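Local structure of Nrps/pks (Streptomyces albus, 4OPF) at residues G20-D23 / L24-W28; L232-L235 / A236-E239; N295-S299 / Q300-L304; E338-A341 / G342-T346. The protein is a ketosynthase domain of the AT-less type I polyketide synthase that makes oxazolomycin, and probably handles acyl intermediates on that assembly line. All coordinates share one frame; numbering follows the deposited sequence.

Overall arrangement
All four contacts are local, each within one continuous piece of chain, between residues a few positions apart. Contact 4 is the core member, wholly buried on helix 338-352, and it is dominated by backbone hydrogen bonds and aliphatic packing. Contacts 1 and 3 are partly buried helix starts, each organised by an aspartate carboxylate: Asp23 before its helix caps it, whereas Asp303 inside its helix reaches back to the loop. Contact 2 is a surface turn from strand 226-234 into a short helix, where backbone bonds, a Leu-Glu contact and three alanines meet. Contacts 1 and 3 both touch contact 4, through Tyr27 and Asn295 respectively; contacts 2 and 3 lie farthest apart, centres about 36 Å.

Contact 1: G20-D23 / L24-W28; sequences GAPD and LDAYW
Asp23 closes the start of helix 24-33 by folding its side chain over the first turn to meet Ala26. Its CB lies 3.1 Å from Leu24 N. CG stands between the backbone N and the carbonyl carbon (chi1 65°), 3.6 Å from Leu24 N, and this turn carries the carboxylate over the amide groups of the turn. Oxygen OD1 then accepts from Ala26 N at 2.9 Å, a nearly straight bond (165°) that meets the oxygen almost along its C-O direction. This is an N-cap, and aspartate suits it because a short acidic side chain can take up an amide hydrogen of the first turn, which has no earlier helical carbonyl to bind, and its charge probably also suits the helix dipole. With an alanine at this position, Ala26 N would probably lose its capping acceptor and the first turn would be less firmly held. The backbone continues the pattern, with Tyr27 N giving a hydrogen bond to Asp23 O at 3.0 Å.

Below the cap the meeting is apolar. Ala21 CB sits 3.5 Å from Tyr27 CA and 3.8 Å from Tyr27 CB, so a residue as small as alanine suits this close approach, while Pro22 CD rests 3.6 Å from Ala26 CB. The Tyr27 ring runs on into the protein, where OH is hydrogen-bonded to Ala341 O of helix 338-352. A water donates to Ala26 O at 2.8 Å and, weakly, to Gly20 O.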
loop_
_atom_site.group_PDB
_atom_site.type_symbol
_atom_site.label_atom_id
_atom_site.label_comp_id
_atom_site.label_asym_id
_atom_site.label_seq_id
_atom_site.Cartn_x
_atom_site.Cartn_y
_atom_site.Cartn_z
ATOM N N GLY A 20 18.062 -12.600 -20.671
ATOM C CA GLY A 20 19.120 -13.593 -20.675
ATOM C C GLY A 20 18.924 -14.669 -19.628
ATOM O O GLY A 20 19.798 -15.506 -19.459
ATOM N N ALA A 21 17.778 -14.691 -18.920
ATOM C CA ALA A 21 17.612 -15.627 -17.796
ATOM C C ALA A 21 16.166 -16.108 -17.621
ATOM O O ALA A 21 15.439 -15.516 -16.835
ATOM C CB ALA A 21 18.093 -14.944 -16.518
ATOM N N PRO A 22 15.771 -17.201 -18.308
ATOM C CA PRO A 22 14.399 -17.706 -18.244
ATOM C C PRO A 22 13.922 -18.256 -16.913
ATOM O O PRO A 22 12.730 -18.447 -16.748
ATOM C CB PRO A 22 14.377 -18.874 -19.269
ATOM C CG PRO A 22 15.609 -18.688 -20.109
ATOM C CD PRO A 22 16.611 -18.013 -19.221
ATOM N N ASP A 23 14.819 -18.507 -15.970
ATOM C CA ASP A 23 14.439 -18.970 -14.641
ATOM C C ASP A 23 15.600 -18.608 -13.719
ATOM O O ASP A 23 16.602 -18.077 -14.193
ATOM C CB ASP A 23 14.129 -20.482 -14.655
ATOM C CG ASP A 23 15.386 -21.378 -14.984
ATOM O OD1 ASP A 23 16.574 -21.017 -14.803
ATOM O OD2 ASP A 23 15.181 -22.514 -15.413
ATOM N N LEU A 24 15.485 -18.873 -12.424
ATOM C CA LEU A 24 16.445 -18.409 -11.461
ATOM C C LEU A 24 17.811 -19.117 -11.533
ATOM O O LEU A 24 18.811 -18.576 -11.106
ATOM C CB LEU A 24 15.887 -18.500 -10.048
ATOM C CG LEU A 24 14.740 -17.505 -9.833
ATOM C CD1 LEU A 24 14.456 -17.372 -8.379
ATOM C CD2 LEU A 24 14.975 -16.108 -10.399
ATOM N N ASP A 25 17.849 -20.328 -12.037
ATOM C CA ASP A 25 19.107 -21.005 -12.214
ATOM C C ASP A 25 19.878 -20.307 -13.326
ATOM O O ASP A 25 21.065 -20.096 -13.193
ATOM C CB ASP A 25 18.872 -22.500 -12.498
ATOM C CG ASP A 25 18.458 -23.273 -11.233
ATOM O OD1 ASP A 25 18.612 -22.766 -10.104
ATOM O OD2 ASP A 25 17.970 -24.396 -11.364
ATOM N N ALA A 26 19.200 -19.929 -14.405
ATOM C CA ALA A 26 19.850 -19.189 -15.448
ATOM C C ALA A 26 20.229 -17.766 -14.967
ATOM O O ALA A 26 21.239 -17.209 -15.377
ATOM C CB ALA A 26 18.994 -19.161 -16.715
ATOM N N TYR A 27 19.418 -17.169 -14.100
ATOM C CA TYR A 27 19.740 -15.881 -13.565
ATOM C C TYR A 27 21.043 -15.971 -12.729
ATOM O O TYR A 27 21.903 -15.122 -12.826
ATOM C CB TYR A 27 18.558 -15.352 -12.752
ATOM C CG TYR A 27 18.627 -13.940 -12.303
ATOM C CD1 TYR A 27 18.990 -12.920 -13.149
ATOM C CD2 TYR A 27 18.235 -13.610 -11.032
ATOM C CE1 TYR A 27 19.027 -11.596 -12.693
ATOM C CE2 TYR A 27 18.186 -12.314 -10.585
ATOM C CZ TYR A 27 18.584 -11.302 -11.419
ATOM O OH TYR A 27 18.571 -10.011 -10.897
ATOM N N TRP A 28 21.162 -16.977 -11.897
ATOM C CA TRP A 28 22.348 -17.175 -11.122
ATOM C C TRP A 28 23.555 -17.397 -12.015
ATOM O O TRP A 28 24.569 -16.829 -11.764
ATOM C CB TRP A 28 22.206 -18.342 -10.160
ATOM C CG TRP A 28 23.462 -18.578 -9.394
ATOM C CD1 TRP A 28 24.309 -19.653 -9.509
ATOM C CD2 TRP A 28 24.082 -17.678 -8.470
ATOM N NE1 TRP A 28 25.395 -19.474 -8.672
ATOM C CE2 TRP A 28 25.263 -18.287 -8.011
ATOM C CE3 TRP A 28 23.718 -16.443 -7.939
ATOM C CZ2 TRP A 28 26.095 -17.689 -7.086
ATOM C CZ3 TRP A 28 24.519 -15.865 -6.960
ATOM C CH2 TRP A 28 25.702 -16.467 -6.579
HETATM O O HOH W 1 22.065 -17.449 -18.037
#

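Contact 2: L232-L235 / A236-E239; sequences LKPL and AAAE
Pro234 and Leu235 pass the chain from strand to helix, their carbonyl oxygens accepting from the amides four residues on: Ala238 N lies 3.0 Å from Pro234 O and Glu239 N 2.9 Å from Leu235 O, both bonds close to straight. Pro234 holds the N-cap position; its ring fixes phi near -60°, a value at home in the change of direction, and its carbonyl starts the helical bonding. The main side-chain meeting is between Leu235 and Glu239, one turn apart, whose chains slant across each other. Leu235 has CG opposite its backbone N (chi1 180°), and from there methyl CD1 touches the carboxylate end of Glu239, 3.7 Å from OE2 and 3.8 Å from CD. A glycine in place of Leu235 removes this apolar flank, and the Glu239 carboxylate would probably swing more freely. Ala237 CB comes 4.2 Å from Pro234 CD, and 4.3 Å from CE of Lys233, whose chain runs past it to put NZ in a salt bridge with Asp243. Ala238 is the buried one of the three alanines, its small side chain suiting a helix set close to the sheet, and its methyl group presses on Ala10 and Val12 of strand 9-17. Pro234 meets Leu174 of helix 162-175, while Leu232 lies between that helix and strands 9-17 and 181-188.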
loop_
_atom_site.group_PDB
_atom_site.type_symbol
_atom_site.label_atom_id
_atom_site.label_comp_id
_atom_site.label_asym_id
_atom_site.label_seq_id
_atom_site.Cartn_x
_atom_site.Cartn_y
_atom_site.Cartn_z
ATOM N N LEU A 232 6.644 -15.299 1.187
ATOM C CA LEU A 232 7.144 -14.952 2.508
ATOM C C LEU A 232 6.277 -15.452 3.635
ATOM O O LEU A 232 5.047 -15.430 3.546
ATOM C CB LEU A 232 7.192 -13.462 2.636
ATOM C CG LEU A 232 7.892 -12.678 1.542
ATOM C CD1 LEU A 232 7.850 -11.192 1.829
ATOM C CD2 LEU A 232 9.338 -13.094 1.375
ATOM N N LYS A 233 6.908 -15.851 4.716
ATOM C CA LYS A 233 6.224 -16.237 5.964
ATOM C C LYS A 233 7.078 -15.764 7.164
ATOM O O LYS A 233 8.292 -15.663 7.050
ATOM C CB LYS A 233 6.165 -17.752 6.085
ATOM C CG LYS A 233 5.201 -18.437 5.162
ATOM C CD LYS A 233 5.252 -19.966 5.242
ATOM C CE LYS A 233 4.718 -20.490 6.553
ATOM N NZ LYS A 233 4.228 -21.879 6.304
ATOM N N PRO A 234 6.481 -15.625 8.325
ATOM C CA PRO A 234 7.288 -15.341 9.518
ATOM C C PRO A 234 8.289 -16.491 9.738
ATOM O O PRO A 234 7.939 -17.675 9.533
ATOM C CB PRO A 234 6.235 -15.328 10.646
ATOM C CG PRO A 234 4.909 -15.067 9.956
ATOM C CD PRO A 234 5.058 -15.811 8.653
ATOM N N LEU A 235 9.527 -16.161 10.064
ATOM C CA LEU A 235 10.575 -17.199 10.216
ATOM C C LEU A 235 10.200 -18.323 11.185
ATOM O O LEU A 235 10.407 -19.491 10.880
ATOM C CB LEU A 235 11.884 -16.588 10.645
ATOM C CG LEU A 235 13.070 -17.536 10.851
ATOM C CD1 LEU A 235 13.391 -18.312 9.580
ATOM C CD2 LEU A 235 14.332 -16.774 11.300
ATOM N N ALA A 236 9.651 -18.007 12.353
ATOM C CA ALA A 236 9.333 -19.100 13.297
ATOM C C ALA A 236 8.295 -20.033 12.705
ATOM O O ALA A 236 8.373 -21.248 12.894
ATOM C CB ALA A 236 8.862 -18.546 14.633
ATOM N N ALA A 237 7.347 -19.493 11.930
ATOM C CA ALA A 237 6.328 -20.339 11.302
ATOM C C ALA A 237 6.955 -21.223 10.213
ATOM O O ALA A 237 6.624 -22.412 10.097
ATOM C CB ALA A 237 5.164 -19.508 10.728
ATOM N N ALA A 238 7.858 -20.653 9.431
ATOM C CA ALA A 238 8.539 -21.423 8.390
ATOM C C ALA A 238 9.350 -22.578 9.008
ATOM O O ALA A 238 9.369 -23.686 8.480
ATOM C CB ALA A 238 9.474 -20.543 7.635
ATOM N N GLU A 239 10.039 -22.292 10.107
ATOM C CA GLU A 239 10.887 -23.295 10.761
ATOM C C GLU A 239 10.048 -24.412 11.328
ATOM O O GLU A 239 10.317 -25.560 11.048
ATOM C CB GLU A 239 11.826 -22.660 11.804
ATOM C CG GLU A 239 13.021 -22.057 11.093
ATOM C CD GLU A 239 13.941 -21.235 11.968
ATOM O OE1 GLU A 239 13.538 -20.881 13.111
ATOM O OE2 GLU A 239 15.074 -20.934 11.483
#

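Contact 3: N295-S299 / Q300-L304; sequences NAAGS and QIPDL
Asp303 reaches back from the first turns of helix 300-314 to the loop at Gly298 and Ser299, and the tight part of the contact is built round its buried carboxylate. CG lies opposite the carbonyl carbon, beside the backbone N (chi1 -75°), which directs the group toward the start of the helix. OD1 uses its syn lone pair to accept from Gly298 N at 3.0 Å; OD2 takes a weak bond from Ser299 N at 3.1 Å, and has a second donor in Phe214 N. In return Asp303 N binds Ser299 O at 2.9 Å, nearly along the carbonyl direction, so that loop and helix bind each other in both directions. Glycine suits position 298, since at its backbone angles (phi 85°, psi 39°) a CB would be jammed against the preceding carbonyl oxygen.

The looser side lies toward the surface and is apolar. Ser299 occupies the N-cap position, yet OG makes no capping bond there; it is Ser299 CB that touches the ring of Pro302, 3.8 Å from CG. Ala297 CB approaches the same ring, 4.0 Å from Pro302 CB. Proline fits the first helical turn, where its missing amide hydrogen costs no helical bond.

Just upstream, Asn295 appears to stand where chain-extending ketosynthases have the histidine of their HGTGT motif, and Glu306 grips the amides of Asn295 and Ala296. With amide donors gathered round it close to a helix start, the Asp303 carboxylate is likely to remain ionised despite its burial, and its bonds to the amides of Gly298 and Ser299 probably hold the loop after Asn295 in place.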
loop_
_atom_site.group_PDB
_atom_site.type_symbol
_atom_site.label_atom_id
_atom_site.label_comp_id
_atom_site.label_asym_id
_atom_site.label_seq_id
_atom_site.Cartn_x
_atom_site.Cartn_y
_atom_site.Cartn_z
ATOM N N ASN A 295 21.451 1.407 -5.555
ATOM C CA ASN A 295 20.478 2.008 -6.433
ATOM C C ASN A 295 20.987 2.174 -7.840
ATOM O O ASN A 295 20.305 1.853 -8.801
ATOM C CB ASN A 295 20.063 3.350 -5.914
ATOM C CG ASN A 295 18.969 3.951 -6.757
ATOM O OD1 ASN A 295 17.960 3.321 -7.006
ATOM N ND2 ASN A 295 19.204 5.145 -7.265
ATOM N N ALA A 296 22.188 2.695 -7.957
ATOM C CA ALA A 296 22.876 2.739 -9.230
ATOM C C ALA A 296 22.108 3.497 -10.279
ATOM O O ALA A 296 21.720 2.973 -11.308
ATOM C CB ALA A 296 23.212 1.323 -9.696
ATOM N N ALA A 297 21.897 4.764 -10.021
ATOM C CA ALA A 297 21.078 5.584 -10.908
ATOM C C ALA A 297 21.716 5.704 -12.290
ATOM O O ALA A 297 21.014 5.803 -13.254
ATOM C CB ALA A 297 20.888 6.979 -10.311
ATOM N N GLY A 298 23.035 5.727 -12.372
ATOM C CA GLY A 298 23.728 5.832 -13.648
ATOM C C GLY A 298 23.881 7.275 -14.104
ATOM O O GLY A 298 23.756 7.608 -15.285
ATOM N N SER A 299 24.164 8.138 -13.151
ATOM C CA SER A 299 24.401 9.512 -13.433
ATOM C C SER A 299 25.291 10.027 -12.300
ATOM O O SER A 299 25.136 9.626 -11.146
ATOM C CB SER A 299 23.058 10.222 -13.504
ATOM O OG SER A 299 23.249 11.492 -14.055
ATOM N N GLN A 300 26.269 10.844 -12.643
ATOM C CA GLN A 300 27.351 11.218 -11.750
ATOM C C GLN A 300 26.880 11.784 -10.416
ATOM O O GLN A 300 27.361 11.388 -9.352
ATOM C CB GLN A 300 28.233 12.271 -12.447
ATOM C CG GLN A 300 29.187 13.066 -11.554
ATOM C CD GLN A 300 30.574 12.435 -11.409
ATOM O OE1 GLN A 300 30.923 11.946 -10.333
ATOM N NE2 GLN A 300 31.384 12.477 -12.483
ATOM N N ILE A 301 25.982 12.746 -10.460
ATOM C CA ILE A 301 25.571 13.410 -9.208
ATOM C C ILE A 301 24.811 12.508 -8.247
ATOM O O ILE A 301 25.190 12.419 -7.084
ATOM C CB ILE A 301 24.816 14.698 -9.507
ATOM C CG1 ILE A 301 25.873 15.761 -9.700
ATOM C CG2 ILE A 301 23.834 15.118 -8.407
ATOM C CD1 ILE A 301 25.373 16.827 -10.605
ATOM N N PRO A 302 23.778 11.812 -8.726
ATOM C CA PRO A 302 23.125 10.905 -7.795
ATOM C C PRO A 302 24.016 9.730 -7.404
ATOM O O PRO A 302 23.934 9.279 -6.281
ATOM C CB PRO A 302 21.880 10.431 -8.535
ATOM C CG PRO A 302 21.989 10.966 -9.904
ATOM C CD PRO A 302 22.982 12.067 -9.927
ATOM N N ASP A 303 24.893 9.256 -8.293
ATOM C CA ASP A 303 25.746 8.143 -7.945
ATOM C C ASP A 303 26.736 8.548 -6.852
ATOM O O ASP A 303 27.011 7.797 -5.907
ATOM C CB ASP A 303 26.514 7.667 -9.171
ATOM C CG ASP A 303 25.636 6.864 -10.181
ATOM O OD1 ASP A 303 24.484 6.477 -9.862
ATOM O OD2 ASP A 303 26.141 6.640 -11.318
ATOM N N LEU A 304 27.303 9.731 -6.986
ATOM C CA LEU A 304 28.212 10.223 -5.975
ATOM C C LEU A 304 27.512 10.417 -4.629
ATOM O O LEU A 304 28.032 10.085 -3.580
ATOM C CB LEU A 304 28.791 11.548 -6.436
ATOM C CG LEU A 304 29.737 12.211 -5.455
ATOM C CD1 LEU A 304 30.948 11.307 -5.245
ATOM C CD2 LEU A 304 30.127 13.606 -5.959
#

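Contact 4: E338-A341 / G342-T346; sequences EGIA and GVIKT
Ile340 and Ile344 follow each other one turn apart on the same flank of helix 338-352, and their side chains lie askew rather than alongside, meeting where Ile340 CG1 comes 4.0 Å from Ile344 CD1. In Ile344, CG1 is set opposite the carbonyl carbon (chi1 -71°), which folds that branch back toward the preceding turn until CG1 is 3.3 Å from Ile340 O. Val343 does likewise through CG2, which lies 3.3 Å from Gly339 O. Beta-branching suits Val343 and Ile344 because one branch can cover a carbonyl of the helix itself while the rest faces outward. Both press on Leu230 of strand 226-234, as does Ile340, and Ile344 also packs on Leu24 and Tyr27.

Beneath them runs a regular ladder, with Val343 N bound to Gly339 O at 2.9 Å and Ile344 N to Ile340 O at 3.0 Å. The small residues Gly339, Ala341 and Gly342 keep the opening turns slim. Thr346 folds its hydroxyl back so that OG1 donates to Gly342 O at 3.1 Å; Thr346 N reaches the same oxygen from the opposite face of its plane, and the buried hydroxyl is thereby satisfied within the helix. Lys345 extends away to a salt bridge with Glu293, and Glu338 touches Cys160, probably the active-site cysteine. Lying against strand 226-234 on one side and, through Thr346, strand 390-396 on another, this is a buried central helix of the layered thiolase fold.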
loop_
_atom_site.group_PDB
_atom_site.type_symbol
_atom_site.label_atom_id
_atom_site.label_comp_id
_atom_site.label_asym_id
_atom_site.label_seq_id
_atom_site.Cartn_x
_atom_site.Cartn_y
_atom_site.Cartn_z
ATOM N N GLU A 338 12.729 -3.563 -10.782
ATOM C CA GLU A 338 14.184 -3.372 -10.488
ATOM C C GLU A 338 14.503 -3.874 -9.108
ATOM O O GLU A 338 15.544 -4.571 -8.896
ATOM C CB GLU A 338 14.635 -1.881 -10.603
ATOM C CG GLU A 338 16.092 -1.580 -10.155
ATOM C CD GLU A 338 16.215 -0.855 -8.795
ATOM O OE1 GLU A 338 16.300 -1.522 -7.737
ATOM O OE2 GLU A 338 16.262 0.396 -8.762
ATOM N N GLY A 339 13.666 -3.465 -8.156
ATOM C CA GLY A 339 13.878 -3.860 -6.798
ATOM C C GLY A 339 13.826 -5.362 -6.658
ATOM O O GLY A 339 14.531 -5.939 -5.819
ATOM N N ILE A 340 12.965 -6.015 -7.447
ATOM C CA ILE A 340 12.752 -7.427 -7.200
ATOM C C ILE A 340 13.930 -8.178 -7.830
ATOM O O ILE A 340 14.320 -9.189 -7.299
ATOM C CB ILE A 340 11.352 -7.985 -7.672
ATOM C CG1 ILE A 340 11.092 -9.324 -6.996
ATOM C CG2 ILE A 340 11.303 -8.211 -9.139
ATOM C CD1 ILE A 340 10.727 -9.122 -5.556
ATOM N N ALA A 341 14.481 -7.694 -8.933
ATOM C CA ALA A 341 15.705 -8.260 -9.494
ATOM C C ALA A 341 16.896 -8.182 -8.540
ATOM O O ALA A 341 17.648 -9.145 -8.379
ATOM C CB ALA A 341 16.048 -7.580 -10.784
ATOM N N GLY A 342 17.005 -7.056 -7.852
ATOM C CA GLY A 342 17.988 -6.857 -6.846
ATOM C C GLY A 342 17.812 -7.721 -5.639
ATOM O O GLY A 342 18.778 -8.279 -5.170
ATOM N N VAL A 343 16.582 -7.868 -5.133
ATOM C CA VAL A 343 16.344 -8.695 -3.987
ATOM C C VAL A 343 16.629 -10.147 -4.323
ATOM O O VAL A 343 17.259 -10.829 -3.544
ATOM C CB VAL A 343 14.900 -8.499 -3.467
ATOM C CG1 VAL A 343 14.488 -9.582 -2.482
ATOM C CG2 VAL A 343 14.786 -7.121 -2.793
ATOM N N ILE A 344 16.206 -10.613 -5.487
ATOM C CA ILE A 344 16.423 -12.026 -5.874
ATOM C C ILE A 344 17.942 -12.317 -6.033
ATOM O O ILE A 344 18.432 -13.340 -5.536
ATOM C CB ILE A 344 15.627 -12.391 -7.147
ATOM C CG1 ILE A 344 14.119 -12.426 -6.777
ATOM C CG2 ILE A 344 16.067 -13.724 -7.741
ATOM C CD1 ILE A 344 13.190 -12.616 -7.945
ATOM N N LYS A 345 18.660 -11.397 -6.654
ATOM C CA LYS A 345 20.117 -11.488 -6.753
ATOM C C LYS A 345 20.774 -11.671 -5.389
ATOM O O LYS A 345 21.568 -12.569 -5.174
ATOM C CB LYS A 345 20.723 -10.246 -7.421
ATOM C CG LYS A 345 22.225 -10.090 -7.142
ATOM C CD LYS A 345 22.809 -8.929 -7.928
ATOM C CE LYS A 345 24.136 -8.507 -7.349
ATOM N NZ LYS A 345 24.650 -7.325 -8.120
ATOM N N THR A 346 20.430 -10.802 -4.477
ATOM C CA THR A 346 20.978 -10.862 -3.129
ATOM C C THR A 346 20.591 -12.129 -2.385
ATOM O O THR A 346 21.422 -12.661 -1.685
ATOM C CB THR A 346 20.496 -9.651 -2.341
ATOM O OG1 THR A 346 20.965 -8.489 -3.020
ATOM C CG2 THR A 346 21.101 -9.636 -1.014
#